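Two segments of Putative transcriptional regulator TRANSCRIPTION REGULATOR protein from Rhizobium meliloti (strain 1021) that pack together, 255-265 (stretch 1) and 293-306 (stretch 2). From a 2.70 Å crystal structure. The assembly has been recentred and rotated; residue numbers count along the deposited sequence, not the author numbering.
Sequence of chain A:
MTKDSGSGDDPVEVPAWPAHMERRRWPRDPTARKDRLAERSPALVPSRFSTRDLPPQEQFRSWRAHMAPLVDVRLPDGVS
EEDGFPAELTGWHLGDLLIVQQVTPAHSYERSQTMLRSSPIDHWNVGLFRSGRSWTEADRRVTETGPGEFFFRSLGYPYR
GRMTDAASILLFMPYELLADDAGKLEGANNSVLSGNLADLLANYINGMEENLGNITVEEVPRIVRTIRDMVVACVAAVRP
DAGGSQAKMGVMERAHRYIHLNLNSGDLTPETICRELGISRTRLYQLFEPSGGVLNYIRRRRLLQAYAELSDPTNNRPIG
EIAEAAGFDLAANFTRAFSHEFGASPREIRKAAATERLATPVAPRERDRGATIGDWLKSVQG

Stretch 1, residues 255-265: AHRYIHLNLNS
Stretch 2 (293-306) GVLNYIRRRRLLQA

Residues 255-261 complete a helix that begins earlier in the chain; Asn262 (phi/psi -111/34) is the first residue to leave helical angles, and a short loop runs to Ser265. Stretch 2 is helical from Val294 to Ala306, with Gly293 at its N-cap, where phi/psi of 114/164 by itself calls for glycine. The helix axes run in broadly the same N-to-C direction, crossing at -44° and approaching to 11.4 Å. The register is set beyond the first helix, where Leu263 CA lies 7.0 Å from Arg302 CA.

Apolar packing fills the middle. Ile259 (m, t) points toward helix 294-306, and its CD1 lies 4.2 Å from Val294 CG2, 4.0 Å from Tyr297 CD2 and 4.2 Å from Ile298 CG1; a branched, compact apolar side chain suits this buried site. Leu263 (t, m) starts sideways, but its end reaches in, with CD2 3.8 Å from Arg301 CB and 4.4 Å from Ile298 CG2. Arg301 thus offers its aliphatic base while the end of its side chain leads away.

One aromatic pair joins the stretches. The rings of His256 (m) and Tyr297 (t) are inclined by only 23°, yet centroids 5.0 Å apart are slid so that they barely overlap. Tyr297 OH sits over one face of the imidazole, 3.3 Å from His256 CD2.

Polar contacts secure the loop. Extended Arg302 (m, t, t) donates from NE to Leu263 O (3.2 Å, 154°) and, weakly, from NH2 to the same Leu263 O (3.4 Å); the guanidinium edge suits a loop carbonyl that accepts no backbone hydrogen bond within its own stretch. Amide meets amide beyond: Gln305 NE2 (chi1 t, chi2 t) donates almost linearly to Asn264 OD1 (2.6 Å), and Asn264 ND2 (chi1 m) returns a weak bond to Gln305 OE1 (2.5 Å, 123°), each amide serving as donor and acceptor.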

# COMPACT_ATOMS: atom_id res chain seq x y z
N ALA A 255 7.34 -7.11 11.76
CA ALA A 255 8.23 -6.23 12.52
C ALA A 255 7.53 -4.95 12.98
O ALA A 255 7.61 -4.57 14.15
CB ALA A 255 9.45 -5.87 11.70
N HIS A 256 6.86 -4.27 12.05
CA HIS A 256 6.12 -3.05 12.39
C HIS A 256 5.01 -3.29 13.43
O HIS A 256 4.75 -2.41 14.27
CB HIS A 256 5.52 -2.38 11.14
CG HIS A 256 6.50 -1.52 10.38
ND1 HIS A 256 6.29 -1.16 9.07
CD2 HIS A 256 7.67 -0.96 10.74
CE1 HIS A 256 7.29 -0.41 8.66
NE2 HIS A 256 8.14 -0.27 9.65
N ARG A 257 4.40 -4.48 13.38
CA ARG A 257 3.38 -4.87 14.35
C ARG A 257 4.00 -5.17 15.70
O ARG A 257 3.53 -4.67 16.73
CB ARG A 257 2.60 -6.10 13.88
CG ARG A 257 1.41 -6.44 14.77
CD ARG A 257 0.63 -7.64 14.26
NE ARG A 257 1.46 -8.83 14.14
CZ ARG A 257 1.08 -9.97 13.56
NH1 ARG A 257 -0.15 -10.09 13.05
NH2 ARG A 257 1.92 -11.00 13.49
N TYR A 258 5.03 -6.01 15.70
CA TYR A 258 5.74 -6.34 16.94
C TYR A 258 6.10 -5.05 17.67
O TYR A 258 5.72 -4.87 18.81
CB TYR A 258 6.98 -7.17 16.66
CG TYR A 258 7.64 -7.63 17.93
CD1 TYR A 258 7.21 -8.78 18.59
CD2 TYR A 258 8.67 -6.88 18.51
CE1 TYR A 258 7.79 -9.18 19.77
CE2 TYR A 258 9.25 -7.27 19.70
CZ TYR A 258 8.82 -8.42 20.34
OH TYR A 258 9.43 -8.79 21.53
N ILE A 259 6.79 -4.16 16.97
CA ILE A 259 7.15 -2.85 17.52
C ILE A 259 5.95 -2.09 18.06
O ILE A 259 6.02 -1.55 19.16
CB ILE A 259 7.92 -1.98 16.48
CG1 ILE A 259 9.36 -2.50 16.36
CG2 ILE A 259 7.93 -0.50 16.87
CD1 ILE A 259 10.10 -1.96 15.16
N HIS A 260 4.86 -2.04 17.30
CA HIS A 260 3.64 -1.33 17.74
C HIS A 260 3.11 -1.89 19.05
O HIS A 260 2.77 -1.12 19.96
CB HIS A 260 2.55 -1.38 16.66
CG HIS A 260 1.26 -0.73 17.07
ND1 HIS A 260 0.97 0.59 16.78
CD2 HIS A 260 0.18 -1.21 17.74
CE1 HIS A 260 -0.22 0.89 17.26
NE2 HIS A 260 -0.72 -0.19 17.85
N LEU A 261 3.05 -3.22 19.16
CA LEU A 261 2.54 -3.88 20.36
C LEU A 261 3.46 -3.73 21.59
O LEU A 261 2.98 -3.54 22.71
CB LEU A 261 2.29 -5.37 20.10
CG LEU A 261 1.20 -5.71 19.08
CD1 LEU A 261 1.09 -7.21 18.93
CD2 LEU A 261 -0.14 -5.10 19.45
N ASN A 262 4.77 -3.79 21.36
CA ASN A 262 5.75 -3.81 22.44
C ASN A 262 6.58 -2.53 22.50
O ASN A 262 7.75 -2.55 22.89
CB ASN A 262 6.64 -5.04 22.26
CG ASN A 262 5.84 -6.29 21.95
OD1 ASN A 262 4.98 -6.70 22.73
ND2 ASN A 262 6.09 -6.88 20.79
N LEU A 263 5.94 -1.40 22.16
CA LEU A 263 6.63 -0.11 22.09
C LEU A 263 7.03 0.36 23.48
O LEU A 263 8.15 0.85 23.69
CB LEU A 263 5.71 0.92 21.40
CG LEU A 263 6.25 2.28 20.95
CD1 LEU A 263 6.41 3.24 22.12
CD2 LEU A 263 7.56 2.16 20.17
N ASN A 264 6.11 0.21 24.44
CA ASN A 264 6.31 0.64 25.82
C ASN A 264 7.14 -0.34 26.65
O ASN A 264 7.56 0.00 27.76
CB ASN A 264 4.95 0.87 26.47
CG ASN A 264 4.16 1.93 25.76
OD1 ASN A 264 3.35 1.64 24.87
ND2 ASN A 264 4.42 3.19 26.11
N SER A 265 7.36 -1.55 26.13
CA SER A 265 8.33 -2.48 26.70
C SER A 265 9.75 -1.93 26.53
O SER A 265 10.33 -2.01 25.44
CB SER A 265 8.20 -3.86 26.02
OG SER A 265 9.18 -4.77 26.48
N GLY A 293 17.18 3.14 10.26
CA GLY A 293 17.54 2.04 11.17
C GLY A 293 16.47 1.75 12.20
O GLY A 293 15.58 2.57 12.43
N VAL A 294 16.56 0.58 12.84
CA VAL A 294 15.51 0.12 13.76
C VAL A 294 15.48 0.93 15.06
O VAL A 294 14.41 1.15 15.62
CB VAL A 294 15.62 -1.40 14.07
CG1 VAL A 294 16.73 -1.71 15.07
CG2 VAL A 294 14.29 -1.95 14.57
N LEU A 295 16.65 1.36 15.52
CA LEU A 295 16.74 2.19 16.72
C LEU A 295 16.20 3.58 16.40
O LEU A 295 15.38 4.10 17.15
CB LEU A 295 18.18 2.28 17.24
CG LEU A 295 18.80 1.01 17.84
CD1 LEU A 295 20.25 1.26 18.23
CD2 LEU A 295 18.01 0.51 19.04
N ASN A 296 16.63 4.15 15.29
CA ASN A 296 16.12 5.45 14.85
C ASN A 296 14.59 5.45 14.77
O ASN A 296 13.93 6.40 15.17
CB ASN A 296 16.72 5.82 13.50
CG ASN A 296 16.42 7.25 13.09
OD1 ASN A 296 15.73 7.49 12.08
ND2 ASN A 296 16.93 8.21 13.87
N TYR A 297 14.04 4.36 14.24
CA TYR A 297 12.60 4.19 14.08
C TYR A 297 11.85 4.08 15.41
O TYR A 297 10.79 4.68 15.57
CB TYR A 297 12.34 2.93 13.25
CG TYR A 297 10.88 2.68 12.95
CD1 TYR A 297 10.23 3.35 11.90
CD2 TYR A 297 10.14 1.77 13.71
CE1 TYR A 297 8.89 3.11 11.63
CE2 TYR A 297 8.80 1.53 13.44
CZ TYR A 297 8.18 2.20 12.40
OH TYR A 297 6.85 1.96 12.15
N ILE A 298 12.39 3.29 16.34
CA ILE A 298 11.76 3.12 17.66
C ILE A 298 11.76 4.44 18.44
O ILE A 298 10.78 4.77 19.11
CB ILE A 298 12.44 1.98 18.48
CG1 ILE A 298 12.11 0.62 17.85
CG2 ILE A 298 11.99 1.99 19.94
CD1 ILE A 298 12.98 -0.53 18.32
N ARG A 299 12.86 5.19 18.34
CA ARG A 299 12.96 6.52 18.95
C ARG A 299 11.93 7.49 18.37
O ARG A 299 11.23 8.16 19.12
CB ARG A 299 14.39 7.09 18.84
CG ARG A 299 15.31 6.74 20.02
CD ARG A 299 15.40 5.25 20.35
NE ARG A 299 16.11 5.00 21.61
CZ ARG A 299 17.40 4.66 21.75
NH1 ARG A 299 18.20 4.49 20.69
NH2 ARG A 299 17.90 4.46 22.97
N ARG A 300 11.81 7.52 17.04
CA ARG A 300 10.77 8.34 16.39
C ARG A 300 9.36 7.93 16.80
O ARG A 300 8.50 8.78 17.01
CB ARG A 300 10.89 8.29 14.86
CG ARG A 300 9.87 9.16 14.13
CD ARG A 300 10.39 9.69 12.80
NE ARG A 300 9.43 10.60 12.15
CZ ARG A 300 9.34 11.92 12.35
NH1 ARG A 300 10.14 12.58 13.19
NH2 ARG A 300 8.41 12.60 11.67
N ARG A 301 9.13 6.62 16.89
CA ARG A 301 7.84 6.08 17.33
C ARG A 301 7.54 6.48 18.77
O ARG A 301 6.47 7.05 19.06
CB ARG A 301 7.80 4.55 17.19
CG ARG A 301 7.39 4.06 15.81
CD ARG A 301 5.89 4.17 15.57
NE ARG A 301 5.53 5.43 14.90
CZ ARG A 301 4.48 6.21 15.21
NH1 ARG A 301 3.63 5.92 16.20
NH2 ARG A 301 4.26 7.31 14.49
N ARG A 302 8.48 6.19 19.67
CA ARG A 302 8.38 6.60 21.08
C ARG A 302 8.23 8.12 21.24
O ARG A 302 7.53 8.58 22.16
CB ARG A 302 9.60 6.11 21.88
CG ARG A 302 9.49 4.67 22.34
CD ARG A 302 10.83 4.08 22.75
NE ARG A 302 10.70 2.75 23.34
CZ ARG A 302 11.72 1.94 23.64
NH1 ARG A 302 12.99 2.29 23.39
NH2 ARG A 302 11.47 0.74 24.18
N LEU A 303 8.87 8.88 20.35
CA LEU A 303 8.75 10.33 20.37
C LEU A 303 7.31 10.74 20.08
O LEU A 303 6.76 11.57 20.81
CB LEU A 303 9.72 10.99 19.36
CG LEU A 303 9.94 12.51 19.50
CD1 LEU A 303 11.39 12.89 19.25
CD2 LEU A 303 9.00 13.32 18.60
N LEU A 304 6.67 9.99 19.21
CA LEU A 304 5.30 10.26 18.89
C LEU A 304 4.32 9.71 19.90
O LEU A 304 3.24 10.24 20.06
CB LEU A 304 4.98 9.79 17.49
CG LEU A 304 5.53 10.89 16.60
CD1 LEU A 304 5.30 10.65 15.12
CD2 LEU A 304 4.91 12.20 17.04
N GLN A 305 4.67 8.64 20.60
CA GLN A 305 3.73 8.15 21.58
C GLN A 305 3.59 9.23 22.62
O GLN A 305 2.50 9.54 23.09
CB GLN A 305 4.19 6.87 22.24
CG GLN A 305 3.07 6.11 22.93
CD GLN A 305 3.53 4.85 23.64
OE1 GLN A 305 4.63 4.80 24.17
NE2 GLN A 305 2.68 3.84 23.65
N ALA A 306 4.72 9.83 22.99
CA ALA A 306 4.76 10.89 23.98
C ALA A 306 4.01 12.12 23.53
O ALA A 306 3.39 12.81 24.31
CB ALA A 306 6.20 11.22 24.34